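Long-range contacts in heme-binding protein A / AI-2 binding protein A (PDB 6OFQ), which binds peptides such as STSA in the periplasm and probably hands them to an ABC transporter as its substrate-binding component: residues K302-N307 with N371-T376; A313-I318 with K493-V498; A317-D322 with Y353-K358; K359-L364 with A396-D401; T375-T380 with V402-Y407. All blocks are in the same frame, centred on the assembly; numbering follows the deposited sequence.

Interaction 1: residues K302-N307 with N371-T376; sequences KKYFNN and NGFKTT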
# COMPACT_ATOMS: atom_id res chain seq x y z
N LYS A 302 -0.14 22.99 10.13
CA LYS A 302 -0.60 23.35 11.46
C LYS A 302 0.48 24.09 12.22
O LYS A 302 1.65 24.11 11.86
CB LYS A 302 -1.05 22.12 12.24
CG LYS A 302 -2.36 21.59 11.71
CD LYS A 302 -2.89 20.42 12.52
CE LYS A 302 -4.28 20.07 12.05
NZ LYS A 302 -4.81 18.87 12.71
N LYS A 303 0.04 24.78 13.28
CA LYS A 303 0.91 25.48 14.21
C LYS A 303 2.07 24.62 14.66
O LYS A 303 1.91 23.43 14.82
CB LYS A 303 0.12 26.03 15.42
CG LYS A 303 0.96 26.81 16.43
CD LYS A 303 0.01 27.36 17.51
CE LYS A 303 0.76 28.39 18.36
NZ LYS A 303 -0.03 28.73 19.57
N TYR A 304 3.25 25.19 14.78
CA TYR A 304 4.49 24.56 15.22
C TYR A 304 5.14 23.82 14.04
O TYR A 304 6.29 24.07 13.65
CB TYR A 304 4.38 23.64 16.44
CG TYR A 304 3.61 24.28 17.58
CD1 TYR A 304 4.13 25.40 18.20
CD2 TYR A 304 2.41 23.75 18.02
CE1 TYR A 304 3.46 25.95 19.29
CE2 TYR A 304 1.71 24.30 19.09
CZ TYR A 304 2.26 25.42 19.69
OH TYR A 304 1.55 25.98 20.77
N PHE A 305 4.38 22.90 13.47
CA PHE A 305 4.93 22.04 12.41
C PHE A 305 5.06 22.73 11.05
O PHE A 305 5.72 22.19 10.16
CB PHE A 305 4.05 20.79 12.30
CG PHE A 305 3.93 20.05 13.59
CD1 PHE A 305 5.00 19.33 14.07
CD2 PHE A 305 2.78 20.14 14.36
CE1 PHE A 305 4.95 18.74 15.32
CE2 PHE A 305 2.73 19.57 15.60
CZ PHE A 305 3.80 18.87 16.10
N ASN A 306 4.44 23.88 10.89
CA ASN A 306 4.68 24.80 9.78
C ASN A 306 5.95 25.58 9.88
O ASN A 306 6.28 26.30 8.94
CB ASN A 306 3.50 25.73 9.57
CG ASN A 306 3.33 26.74 10.69
OD1 ASN A 306 4.09 26.81 11.64
ND2 ASN A 306 2.18 27.41 10.63
N ASN A 307 6.79 25.35 10.88
CA ASN A 307 8.09 26.01 11.05
C ASN A 307 9.17 24.97 10.84
O ASN A 307 9.34 24.06 11.68
CB ASN A 307 8.15 26.61 12.44
CG ASN A 307 9.39 27.46 12.64
OD1 ASN A 307 10.43 27.21 12.10
ND2 ASN A 307 9.24 28.55 13.38
N ASN A 371 10.38 27.20 25.78
CA ASN A 371 9.78 26.26 26.77
C ASN A 371 8.94 25.18 26.07
O ASN A 371 7.97 24.62 26.63
CB ASN A 371 8.98 27.02 27.83
CG ASN A 371 9.76 28.18 28.42
OD1 ASN A 371 9.33 29.33 28.30
ND2 ASN A 371 10.90 27.91 29.03
N GLY A 372 9.26 24.85 24.82
CA GLY A 372 8.49 23.85 24.09
C GLY A 372 7.05 24.21 23.82
O GLY A 372 6.67 25.37 23.76
N PHE A 373 6.20 23.18 23.75
CA PHE A 373 4.82 23.30 23.42
C PHE A 373 4.08 21.99 23.68
O PHE A 373 4.77 20.98 23.86
CB PHE A 373 4.55 23.88 22.01
CG PHE A 373 5.15 23.06 20.89
CD1 PHE A 373 4.44 22.01 20.34
CD2 PHE A 373 6.39 23.36 20.39
CE1 PHE A 373 5.04 21.27 19.31
CE2 PHE A 373 6.99 22.63 19.35
CZ PHE A 373 6.30 21.57 18.80
N LYS A 374 2.77 22.01 23.59
CA LYS A 374 1.97 20.80 23.69
C LYS A 374 1.50 20.36 22.29
O LYS A 374 1.14 21.19 21.46
CB LYS A 374 0.77 21.02 24.61
CG LYS A 374 1.24 21.37 26.01
CD LYS A 374 0.15 21.57 27.06
CE LYS A 374 0.91 21.63 28.38
NZ LYS A 374 0.17 22.09 29.59
N THR A 375 1.46 19.05 22.09
CA THR A 375 0.98 18.47 20.84
C THR A 375 0.42 17.07 21.05
O THR A 375 0.37 16.62 22.22
CB THR A 375 2.11 18.51 19.81
OG1 THR A 375 1.59 18.20 18.51
CG2 THR A 375 3.21 17.51 20.12
N THR A 376 -0.00 16.41 19.98
CA THR A 376 -0.67 15.13 20.06
C THR A 376 -0.04 14.26 19.00
O THR A 376 0.39 14.77 17.95
CB THR A 376 -2.16 15.31 19.80
OG1 THR A 376 -2.72 16.06 20.89
CG2 THR A 376 -2.90 14.01 19.76
O HOH W 1 1.12 24.41 23.07
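Tyr304 lays its ring flat over that of Phe373 in an offset stack, the planes only 5° apart and the centroids 4.0 Å from each other, while the two side chains run past each other in opposite directions. Followed outward, Tyr304 begins with CB over the face of the Phe373 ring, a CH-pi contact 3.9 Å from the centroid. CG and CD2 come next and lie against Phe373 CD1, the CD2 to CD1 distance being 3.5 Å, while CD1 lies over Phe373 CG. CE2 faces Phe373 CD1, with Lys374 O a little farther off. CE1 and CZ then pass over Phe373 CB, which in turn makes a CH-pi contact with the tyrosine face; the opposite face of that ring is covered by Lys303 CG. At the tip, Tyr304 OH meets a water at 2.8 Å that also accepts a hydrogen bond from Lys374 N. Beside the stack, Phe305 puts the edge of its ring to Thr375, with Thr375 OG1 3.3 Å from Phe305 CZ and close to the plane of that ring. Thr375 OG1 is hydrogen-bonded to Glu422. The contact therefore rests on ring dispersion and weakly polar C-H edges, and the water links the loop before helix 308-317 to strand 373-380.

Interaction 2: residues A313-I318 with K493-V498; sequences AINHAI and KDAPYV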
# COMPACT_ATOMS: atom_id res chain seq x y z
N ALA A 313 14.21 20.42 14.82
CA ALA A 313 14.49 20.11 16.22
C ALA A 313 13.99 18.72 16.59
O ALA A 313 14.69 17.92 17.20
CB ALA A 313 13.80 21.18 17.05
N ILE A 314 12.78 18.44 16.14
CA ILE A 314 12.12 17.14 16.39
C ILE A 314 12.95 16.03 15.73
O ILE A 314 13.22 15.02 16.39
CB ILE A 314 10.68 17.14 15.87
CG1 ILE A 314 9.79 18.05 16.75
CG2 ILE A 314 10.08 15.72 15.83
CD1 ILE A 314 8.39 18.32 16.25
N ASN A 315 13.45 16.25 14.50
CA ASN A 315 14.33 15.30 13.83
C ASN A 315 15.59 15.00 14.62
O ASN A 315 15.99 13.85 14.71
CB ASN A 315 14.68 15.74 12.41
CG ASN A 315 13.63 15.35 11.35
OD1 ASN A 315 13.89 14.46 10.49
ND2 ASN A 315 12.56 16.08 11.23
N HIS A 316 16.20 16.02 15.24
CA HIS A 316 17.43 15.84 15.99
C HIS A 316 17.18 15.29 17.39
O HIS A 316 18.14 14.97 18.10
CB HIS A 316 18.20 17.16 16.11
CG HIS A 316 18.84 17.65 14.85
ND1 HIS A 316 19.87 17.00 14.23
CD2 HIS A 316 18.50 18.68 14.03
CE1 HIS A 316 20.19 17.63 13.10
NE2 HIS A 316 19.35 18.64 12.95
N ALA A 317 15.94 15.25 17.85
CA ALA A 317 15.60 14.83 19.22
C ALA A 317 15.17 13.38 19.33
O ALA A 317 15.08 12.85 20.44
CB ALA A 317 14.53 15.71 19.83
N ILE A 318 15.06 12.68 18.22
CA ILE A 318 14.65 11.27 18.23
C ILE A 318 15.80 10.40 17.80
O ILE A 318 16.35 10.53 16.71
CB ILE A 318 13.45 11.03 17.30
CG1 ILE A 318 12.24 11.76 17.85
CG2 ILE A 318 13.11 9.55 17.12
CD1 ILE A 318 11.15 12.08 16.87
N LYS A 493 16.17 18.60 3.08
CA LYS A 493 16.30 19.97 3.60
C LYS A 493 15.09 20.54 4.25
O LYS A 493 15.19 21.21 5.30
CB LYS A 493 16.77 20.88 2.43
CG LYS A 493 16.76 22.38 2.69
CD LYS A 493 16.68 23.23 1.41
CE LYS A 493 15.36 23.18 0.63
NZ LYS A 493 14.20 24.11 0.81
N ASP A 494 13.92 20.25 3.69
CA ASP A 494 12.69 20.77 4.26
C ASP A 494 12.16 19.99 5.49
O ASP A 494 11.37 20.53 6.26
CB ASP A 494 11.55 20.82 3.21
CG ASP A 494 11.77 21.80 2.10
OD1 ASP A 494 12.47 22.79 2.36
OD2 ASP A 494 11.14 21.66 1.03
N ALA A 495 12.61 18.78 5.64
CA ALA A 495 12.22 17.95 6.79
C ALA A 495 10.75 17.97 7.16
O ALA A 495 10.39 18.26 8.31
CB ALA A 495 13.10 18.32 8.00
N PRO A 496 9.85 17.72 6.21
CA PRO A 496 8.42 17.75 6.51
C PRO A 496 7.93 16.53 7.25
O PRO A 496 6.72 16.26 7.21
CB PRO A 496 7.79 17.84 5.13
CG PRO A 496 8.71 16.97 4.36
CD PRO A 496 10.07 17.40 4.79
N TYR A 497 8.80 15.82 7.96
CA TYR A 497 8.48 14.54 8.55
C TYR A 497 9.66 14.09 9.42
O TYR A 497 10.69 14.77 9.40
CB TYR A 497 8.21 13.46 7.50
CG TYR A 497 9.31 12.85 6.72
CD1 TYR A 497 10.15 13.60 5.92
CD2 TYR A 497 9.38 11.48 6.67
CE1 TYR A 497 11.11 13.00 5.09
CE2 TYR A 497 10.36 10.86 5.92
CZ TYR A 497 11.12 11.62 5.06
OH TYR A 497 12.10 10.97 4.34
N VAL A 498 9.52 13.00 10.16
CA VAL A 498 10.67 12.38 10.78
C VAL A 498 10.81 10.97 10.17
O VAL A 498 10.01 10.07 10.48
CB VAL A 498 10.54 12.22 12.28
CG1 VAL A 498 11.83 11.68 12.81
CG2 VAL A 498 10.17 13.52 12.98
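Asn315, on the last turns of helix 308-317, reaches Tyr497 at the start of strand 497-510 and makes the one direct hydrogen bond of the contact. Its ND2 donates to Tyr497 O at 2.9 Å, with an N-H...O angle of 150°. The acceptor lies close to the amide plane of Asn315, whereas the nitrogen sits tilted from the plane of the tyrosine carbonyl. The same ND2 also donates to Arg311 O, one turn earlier in the helix, so two backbone oxygens grip the amide and limit its rotation in a buried setting. Arg311 in turn donates through NH2 to Asp494 O, adding a second polar tie between this helix and the end of helix 477-494.

The apolar part centres on Val498, whose two methyls divide the work. With CG1 anti to the backbone N (chi1 -175°), that methyl approaches Ile318 CD1 at 4.1 Å, and CG2 packs on Ile314 CG2 at 3.6 Å, the two side chains crossing at about a right angle. Asn315 slides past the valine, its ND2 3.9 Å from Val498 CG2, and Ala495 CB comes up to the same nitrogen at 4.0 Å.

Beyond the segments, Leu296 and Leu298 of strand 292-298 also touch Val498, and Leu395 of helix 386-396 lies against Ile314. The arrangement is that of an alpha/beta lobe of a periplasmic binding protein: a helix packed on a mixed sheet, here where helix 477-494 passes through a short turn at Ala495, with positive phi, into strand 497-510.

Interaction 3: residues A317-D322 with Y353-K358; sequences AINVDD and YEYDLK
Tyr355 turns one face of its ring to Asn319, and the two side chains cross at about a right angle. Asn319 CB stands over the centre of that face, 3.6 Å from the centroid and 11° off the ring normal, a well-centred CH-pi contact. The amide follows the ring at a shallow tilt, its plane 28° from the ring plane, with ND2 3.7 Å from Tyr355 CD2. Asn319 CG is anti to the backbone N (chi1 -180°). From there the amide oxygen turns to its own helix, OD1 accepting from Asp322 N at 3.1 Å in a nearly straight bond, although the donor stands above the carbonyl plane. Asn319 is thus the N-cap of helix 320-328 and, through CB and ND2, lies over one face of the tyrosine.

Ala317 meets the rim of the same ring: its O lies near the ring plane, 3.5 Å from Tyr355 CE1. A water bridges the two residues at the tip, donating to Ala317 O and bonded at 2.8 Å to Tyr355 OH. Leu357 adds an apolar touch, its CD2 coming within 4.1 Å of Ala317 CA.

Each segment leads into a helix through an asparagine or aspartate cap, since Asp356 OD1 accepts from Lys359 N at the start of helix 357-366. Ala317 and Leu357 both lie on Ile398, while Ile318 turns to Ile391 and Ser394 of helix 386-396. The contact accordingly joins the link between helices 308-317 and 320-328 to the loop leading into helix 357-366, with helix 386-396 packed alongside.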
# COMPACT_ATOMS: atom_id res chain seq x y z
N ALA A 317 15.94 15.25 17.85
CA ALA A 317 15.60 14.83 19.22
C ALA A 317 15.17 13.38 19.33
O ALA A 317 15.08 12.85 20.44
CB ALA A 317 14.53 15.71 19.83
N ILE A 318 15.06 12.68 18.22
CA ILE A 318 14.65 11.27 18.23
C ILE A 318 15.80 10.40 17.80
O ILE A 318 16.35 10.53 16.71
CB ILE A 318 13.45 11.03 17.30
CG1 ILE A 318 12.24 11.76 17.85
CG2 ILE A 318 13.11 9.55 17.12
CD1 ILE A 318 11.15 12.08 16.87
N ASN A 319 16.29 9.58 18.74
CA ASN A 319 17.40 8.70 18.42
C ASN A 319 17.02 7.46 17.66
O ASN A 319 16.46 6.51 18.21
CB ASN A 319 18.15 8.35 19.72
CG ASN A 319 19.33 7.44 19.48
OD1 ASN A 319 19.55 6.86 18.43
ND2 ASN A 319 20.19 7.38 20.51
N VAL A 320 17.09 7.53 16.35
CA VAL A 320 16.54 6.46 15.51
C VAL A 320 17.30 5.15 15.68
O VAL A 320 16.69 4.08 15.62
CB VAL A 320 16.41 6.88 14.01
CG1 VAL A 320 16.08 5.68 13.14
CG2 VAL A 320 15.38 7.99 13.88
N ASP A 321 18.62 5.19 15.90
CA ASP A 321 19.33 3.93 16.17
C ASP A 321 18.72 3.20 17.40
O ASP A 321 18.48 1.99 17.43
CB ASP A 321 20.83 4.12 16.38
CG ASP A 321 21.56 4.54 15.13
OD1 ASP A 321 21.18 4.19 14.00
OD2 ASP A 321 22.64 5.15 15.27
N ASP A 322 18.42 3.96 18.45
CA ASP A 322 17.78 3.40 19.65
C ASP A 322 16.36 2.94 19.40
O ASP A 322 15.89 1.90 19.85
CB ASP A 322 17.83 4.45 20.75
CG ASP A 322 17.53 3.88 22.10
OD1 ASP A 322 18.23 2.91 22.45
OD2 ASP A 322 16.73 4.48 22.84
N TYR A 353 19.79 12.95 9.65
CA TYR A 353 20.00 14.01 10.63
C TYR A 353 20.49 13.35 11.92
O TYR A 353 19.93 12.37 12.38
CB TYR A 353 18.74 14.82 10.90
CG TYR A 353 18.42 15.81 9.79
CD1 TYR A 353 19.27 16.88 9.50
CD2 TYR A 353 17.28 15.67 9.08
CE1 TYR A 353 18.92 17.80 8.51
CE2 TYR A 353 16.94 16.52 8.03
CZ TYR A 353 17.78 17.60 7.76
OH TYR A 353 17.58 18.56 6.78
N GLU A 354 21.48 13.97 12.52
CA GLU A 354 22.16 13.40 13.68
C GLU A 354 21.36 13.57 14.96
O GLU A 354 20.76 14.61 15.15
CB GLU A 354 23.44 14.19 13.89
CG GLU A 354 24.53 13.93 12.86
CD GLU A 354 25.87 14.46 13.34
OE1 GLU A 354 26.80 14.44 12.49
OE2 GLU A 354 26.00 14.82 14.55
N TYR A 355 21.40 12.57 15.85
CA TYR A 355 20.76 12.67 17.14
C TYR A 355 21.62 13.63 17.93
O TYR A 355 22.81 13.35 18.15
CB TYR A 355 20.73 11.30 17.82
CG TYR A 355 20.23 11.39 19.21
CD1 TYR A 355 18.93 11.84 19.47
CD2 TYR A 355 21.03 11.02 20.29
CE1 TYR A 355 18.41 11.90 20.72
CE2 TYR A 355 20.51 11.09 21.58
CZ TYR A 355 19.23 11.55 21.79
OH TYR A 355 18.64 11.67 23.04
N ASP A 356 21.01 14.70 18.41
CA ASP A 356 21.76 15.79 19.05
C ASP A 356 20.82 16.67 19.84
O ASP A 356 20.09 17.51 19.31
CB ASP A 356 22.54 16.56 18.00
CG ASP A 356 23.43 17.63 18.58
OD1 ASP A 356 23.23 18.02 19.75
OD2 ASP A 356 24.29 18.05 17.75
N LEU A 357 20.66 16.34 21.12
CA LEU A 357 19.72 17.03 21.95
C LEU A 357 20.02 18.50 22.12
O LEU A 357 19.08 19.29 22.17
CB LEU A 357 19.65 16.39 23.35
CG LEU A 357 18.90 15.07 23.34
CD1 LEU A 357 18.78 14.62 24.80
CD2 LEU A 357 17.48 15.28 22.85
N LYS A 358 21.31 18.85 22.31
CA LYS A 358 21.69 20.27 22.43
C LYS A 358 21.27 21.04 21.17
O LYS A 358 20.63 22.08 21.31
CB LYS A 358 23.18 20.53 22.68
CG LYS A 358 23.43 20.25 24.15
CD LYS A 358 24.91 20.31 24.54
CE LYS A 358 25.09 19.87 25.99
NZ LYS A 358 26.54 19.63 26.25
O HOH W 2 15.82 11.41 22.90

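Interaction 4: residues K359-L364 with A396-D401; sequences KAKELL and AKIGID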
# COMPACT_ATOMS: atom_id res chain seq x y z
N LYS A 359 21.54 20.45 20.02
CA LYS A 359 21.10 21.13 18.78
C LYS A 359 19.58 21.24 18.72
O LYS A 359 19.03 22.25 18.28
CB LYS A 359 21.65 20.35 17.59
CG LYS A 359 21.40 21.02 16.26
CD LYS A 359 22.11 20.21 15.19
CE LYS A 359 21.78 20.80 13.83
NZ LYS A 359 22.77 21.80 13.35
N ALA A 360 18.85 20.22 19.14
CA ALA A 360 17.41 20.25 19.08
C ALA A 360 16.85 21.37 19.94
O ALA A 360 15.94 22.10 19.55
CB ALA A 360 16.77 18.93 19.49
N LYS A 361 17.37 21.42 21.15
CA LYS A 361 16.92 22.48 22.02
C LYS A 361 17.22 23.88 21.47
O LYS A 361 16.37 24.74 21.63
CB LYS A 361 17.58 22.31 23.41
CG LYS A 361 17.13 21.14 24.25
CD LYS A 361 18.07 20.86 25.44
CE LYS A 361 17.38 19.86 26.35
NZ LYS A 361 18.35 19.52 27.43
N GLU A 362 18.40 24.05 20.93
CA GLU A 362 18.82 25.30 20.29
C GLU A 362 17.86 25.69 19.16
O GLU A 362 17.39 26.82 19.07
CB GLU A 362 20.25 25.21 19.78
CG GLU A 362 20.77 26.49 19.14
CD GLU A 362 20.64 27.73 20.01
OE1 GLU A 362 20.73 27.67 21.27
OE2 GLU A 362 20.46 28.80 19.39
N LEU A 363 17.54 24.73 18.30
CA LEU A 363 16.58 25.00 17.23
C LEU A 363 15.25 25.49 17.71
O LEU A 363 14.63 26.37 17.12
CB LEU A 363 16.48 23.76 16.32
CG LEU A 363 17.69 23.56 15.44
CD1 LEU A 363 17.72 22.15 14.91
CD2 LEU A 363 17.64 24.48 14.20
N LEU A 364 14.70 24.83 18.72
CA LEU A 364 13.50 25.34 19.34
C LEU A 364 13.57 26.72 19.96
O LEU A 364 12.60 27.45 19.77
CB LEU A 364 12.97 24.40 20.43
CG LEU A 364 12.26 23.12 20.04
CD1 LEU A 364 11.64 22.47 21.28
CD2 LEU A 364 11.16 23.47 19.06
N ALA A 396 9.75 14.92 25.08
CA ALA A 396 9.72 15.61 26.37
C ALA A 396 11.11 16.10 26.77
O ALA A 396 11.08 17.13 27.47
CB ALA A 396 9.26 14.63 27.43
N LYS A 397 12.18 15.52 26.27
CA LYS A 397 13.53 15.99 26.56
C LYS A 397 13.81 17.38 26.03
O LYS A 397 14.74 18.02 26.50
CB LYS A 397 14.59 15.00 26.11
CG LYS A 397 14.46 13.70 26.86
CD LYS A 397 15.44 12.63 26.43
CE LYS A 397 15.26 11.48 27.42
NZ LYS A 397 16.00 10.33 26.82
N ILE A 398 13.06 17.83 25.03
CA ILE A 398 13.20 19.18 24.53
C ILE A 398 12.00 20.06 24.86
O ILE A 398 11.75 21.12 24.29
CB ILE A 398 13.56 19.13 23.02
CG1 ILE A 398 12.38 18.67 22.14
CG2 ILE A 398 14.84 18.36 22.81
CD1 ILE A 398 12.63 18.97 20.66
N GLY A 399 11.15 19.61 25.80
CA GLY A 399 10.01 20.39 26.29
C GLY A 399 8.73 20.30 25.48
O GLY A 399 7.80 21.07 25.66
N ILE A 400 8.65 19.30 24.60
CA ILE A 400 7.43 19.10 23.82
C ILE A 400 6.63 18.01 24.59
O ILE A 400 7.10 16.87 24.62
CB ILE A 400 7.71 18.71 22.34
CG1 ILE A 400 8.36 19.89 21.61
CG2 ILE A 400 6.41 18.32 21.66
CD1 ILE A 400 9.00 19.45 20.30
N ASP A 401 5.45 18.39 25.04
CA ASP A 401 4.54 17.50 25.79
C ASP A 401 3.56 16.88 24.80
O ASP A 401 2.66 17.50 24.26
CB ASP A 401 3.77 18.33 26.85
CG ASP A 401 2.85 17.51 27.76
OD1 ASP A 401 2.91 16.28 27.77
OD2 ASP A 401 1.99 18.11 28.43
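Ile398 is wedged against one side of helix 357-366, touching Ala360, Lys361 and Leu364 together. Its CG1 takes the crowded position between the backbone N and the carbonyl carbon (chi1 71°), and CD1 beyond it lies 3.7 Å from Leu364 CD1; these two side chains cross at about a right angle. On the other branch, CG2 rests between Ala360 CB and Lys361 CG, each 3.9 Å away. Leu364 CD1 also approaches the backbone O of Ile398 at 3.3 Å and Ile400 CD1 at 4.1 Å. Ala360, Leu364, Ile398 and Ile400 are buried, and no hydrogen bond crosses between the segments.

The outer margin is carried by lysines. Lys361, exposed and extended beyond CG, brings CE to 3.2 Å from Lys397 O. Lys397, also exposed, sends its own side chain away from the helix, so backbone and aliphatic chain meet there with neither ammonium group engaged across the contact.

Gly399, with positive phi, is the C-prime residue of a Schellman motif that ends helix 386-396: its N bonds to Ala396 O at 3.0 Å, and Ile400 N reaches back to Leu395 O. Here helix 386-396 turns into strand 400-407, the second connection of a beta-alpha-beta crossover that begins at strand 373-380, and helix 357-366 packs against that turn.

Interaction 5: residues T375-T380 with V402-Y407; sequences TTIFTT and VKIEVY
Strands 375-380 and 402-407 run parallel in register, Thr375 opposite Val402 through Thr380 opposite Tyr407, their axes at 30° with 4.4 Å at closest approach. Five backbone hydrogen bonds join them, passing in turn from Lys403 N to Thr375 O, Ile377 N to Lys403 O, Glu405 N to Ile377 O, Thr379 N to Glu405 O and Tyr407 N to Thr379 O.

On the face that carries Phe378, Tyr407 turns an edge to the phenylalanine ring, with planes at 53° and centroids 4.7 Å apart. Its CE2 stands over the ring centre, 3.8 Å from Phe378 CG. Glu405 lies beside Phe378 pointing the same way, its OE1 3.3 Å from Phe378 CE1. Extended from CG, the glutamate collects three polar partners: Tyr407 OH donates to OE1 at 2.6 Å from above the carboxylate plane, Lys403 NZ forms a salt bridge with OE2 at 2.9 Å on the anti side, and a water bound to Thr376 OG1 also donates to OE2.

The other face is largely aliphatic; Ile377, Val402 and Ile404 on it pack on helix 386-396. Ile377 CG2 presses on Val402 CG1 at 3.5 Å, tighter than ordinary van der Waals contact, and meets Ile404 CG1 as well; Thr379 CG2 lies against Val406 CG2. The sheet continues beyond the first strand to strand 423-429.

Chemically the two faces differ: one brings branched aliphatic side chains against the crossover helix, the other holds a carboxylate with donors to both oxygens, which would probably stabilise its charged form.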
# COMPACT_ATOMS: atom_id res chain seq x y z
N THR A 375 1.46 19.05 22.09
CA THR A 375 0.98 18.47 20.84
C THR A 375 0.42 17.07 21.05
O THR A 375 0.37 16.62 22.22
CB THR A 375 2.11 18.51 19.81
OG1 THR A 375 1.59 18.20 18.51
CG2 THR A 375 3.21 17.51 20.12
N THR A 376 -0.00 16.41 19.98
CA THR A 376 -0.67 15.13 20.06
C THR A 376 -0.04 14.26 19.00
O THR A 376 0.39 14.77 17.95
CB THR A 376 -2.16 15.31 19.80
OG1 THR A 376 -2.72 16.06 20.89
CG2 THR A 376 -2.90 14.01 19.76
N ILE A 377 0.12 12.99 19.29
CA ILE A 377 0.51 11.99 18.28
C ILE A 377 -0.62 11.01 18.17
O ILE A 377 -1.18 10.53 19.17
CB ILE A 377 1.83 11.30 18.63
CG1 ILE A 377 2.31 10.43 17.45
CG2 ILE A 377 1.79 10.45 19.88
CD1 ILE A 377 3.73 9.97 17.62
N PHE A 378 -0.97 10.62 16.95
CA PHE A 378 -1.92 9.55 16.71
C PHE A 378 -1.14 8.27 16.50
O PHE A 378 -0.09 8.31 15.82
CB PHE A 378 -2.72 9.75 15.41
CG PHE A 378 -3.85 10.74 15.46
CD1 PHE A 378 -3.97 11.63 16.49
CD2 PHE A 378 -4.76 10.84 14.43
CE1 PHE A 378 -5.03 12.53 16.58
CE2 PHE A 378 -5.82 11.70 14.53
CZ PHE A 378 -5.93 12.58 15.56
N THR A 379 -1.65 7.17 17.05
CA THR A 379 -1.11 5.85 16.79
C THR A 379 -2.28 4.89 16.64
O THR A 379 -3.43 5.25 16.93
CB THR A 379 -0.18 5.44 17.93
OG1 THR A 379 0.48 4.21 17.58
CG2 THR A 379 -0.89 5.26 19.25
N THR A 380 -2.01 3.70 16.10
CA THR A 380 -3.01 2.66 15.96
C THR A 380 -3.00 1.69 17.11
O THR A 380 -2.01 1.55 17.84
CB THR A 380 -2.76 1.78 14.72
OG1 THR A 380 -1.62 0.95 14.94
CG2 THR A 380 -2.52 2.63 13.48
N VAL A 402 3.81 15.60 24.56
CA VAL A 402 3.02 14.83 23.60
C VAL A 402 1.92 13.99 24.24
O VAL A 402 2.19 13.13 25.07
CB VAL A 402 3.90 13.88 22.78
CG1 VAL A 402 3.06 13.09 21.78
CG2 VAL A 402 5.08 14.59 22.12
N LYS A 403 0.68 14.26 23.85
CA LYS A 403 -0.42 13.42 24.26
C LYS A 403 -0.58 12.32 23.21
O LYS A 403 -0.55 12.63 22.00
CB LYS A 403 -1.70 14.23 24.37
CG LYS A 403 -2.99 13.47 24.67
CD LYS A 403 -4.20 14.34 24.29
CE LYS A 403 -5.49 14.00 25.03
NZ LYS A 403 -6.46 13.22 24.20
N ILE A 404 -0.84 11.08 23.64
CA ILE A 404 -1.00 9.93 22.76
C ILE A 404 -2.47 9.61 22.58
O ILE A 404 -3.19 9.42 23.57
CB ILE A 404 -0.27 8.69 23.26
CG1 ILE A 404 1.23 8.96 23.36
CG2 ILE A 404 -0.54 7.47 22.39
CD1 ILE A 404 2.00 7.88 24.08
N GLU A 405 -2.97 9.64 21.35
CA GLU A 405 -4.33 9.20 21.03
C GLU A 405 -4.27 7.94 20.16
O GLU A 405 -3.48 7.85 19.20
CB GLU A 405 -5.11 10.28 20.30
CG GLU A 405 -5.41 11.47 21.22
CD GLU A 405 -6.18 12.58 20.56
OE1 GLU A 405 -6.64 12.42 19.41
OE2 GLU A 405 -6.47 13.55 21.32
N VAL A 406 -5.06 6.93 20.51
CA VAL A 406 -4.99 5.61 19.87
C VAL A 406 -6.30 5.41 19.13
O VAL A 406 -7.37 5.56 19.70
CB VAL A 406 -4.79 4.50 20.93
CG1 VAL A 406 -4.57 3.17 20.25
CG2 VAL A 406 -3.62 4.82 21.84
N TYR A 407 -6.22 4.93 17.87
CA TYR A 407 -7.40 4.68 17.06
C TYR A 407 -7.28 3.30 16.41
O TYR A 407 -6.17 2.87 16.06
CB TYR A 407 -7.50 5.70 15.92
CG TYR A 407 -7.71 7.10 16.43
CD1 TYR A 407 -8.95 7.48 16.90
CD2 TYR A 407 -6.64 7.96 16.66
CE1 TYR A 407 -9.16 8.72 17.45
CE2 TYR A 407 -6.83 9.21 17.21
CZ TYR A 407 -8.09 9.59 17.57
OH TYR A 407 -8.30 10.82 18.20
O HOH W 3 -5.51 16.06 21.09

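How the interactions relate
The five contacts lie on the same side of the chain's centre, in a part of the fold built on one mixed sheet. Interactions 1 and 5, centres 14 Å apart, share strand 373-380, interaction 1 at its start and interaction 5 over most of its length, overlapping at Thr375 and Thr376; interactions 4 and 5 both use strand 400-407. Interactions 2 and 3 start from the same residues at the end of helix 308-317, and helix 357-366 carries both 3 and 4. Along the chain, 3 closes before 4 opens, 4 and 5 cross with alternating segments, and both are nested inside the loop closed by interaction 2. Helices 308-317 and 357-366 and the beta-alpha-beta unit are thereby tied into one compact body.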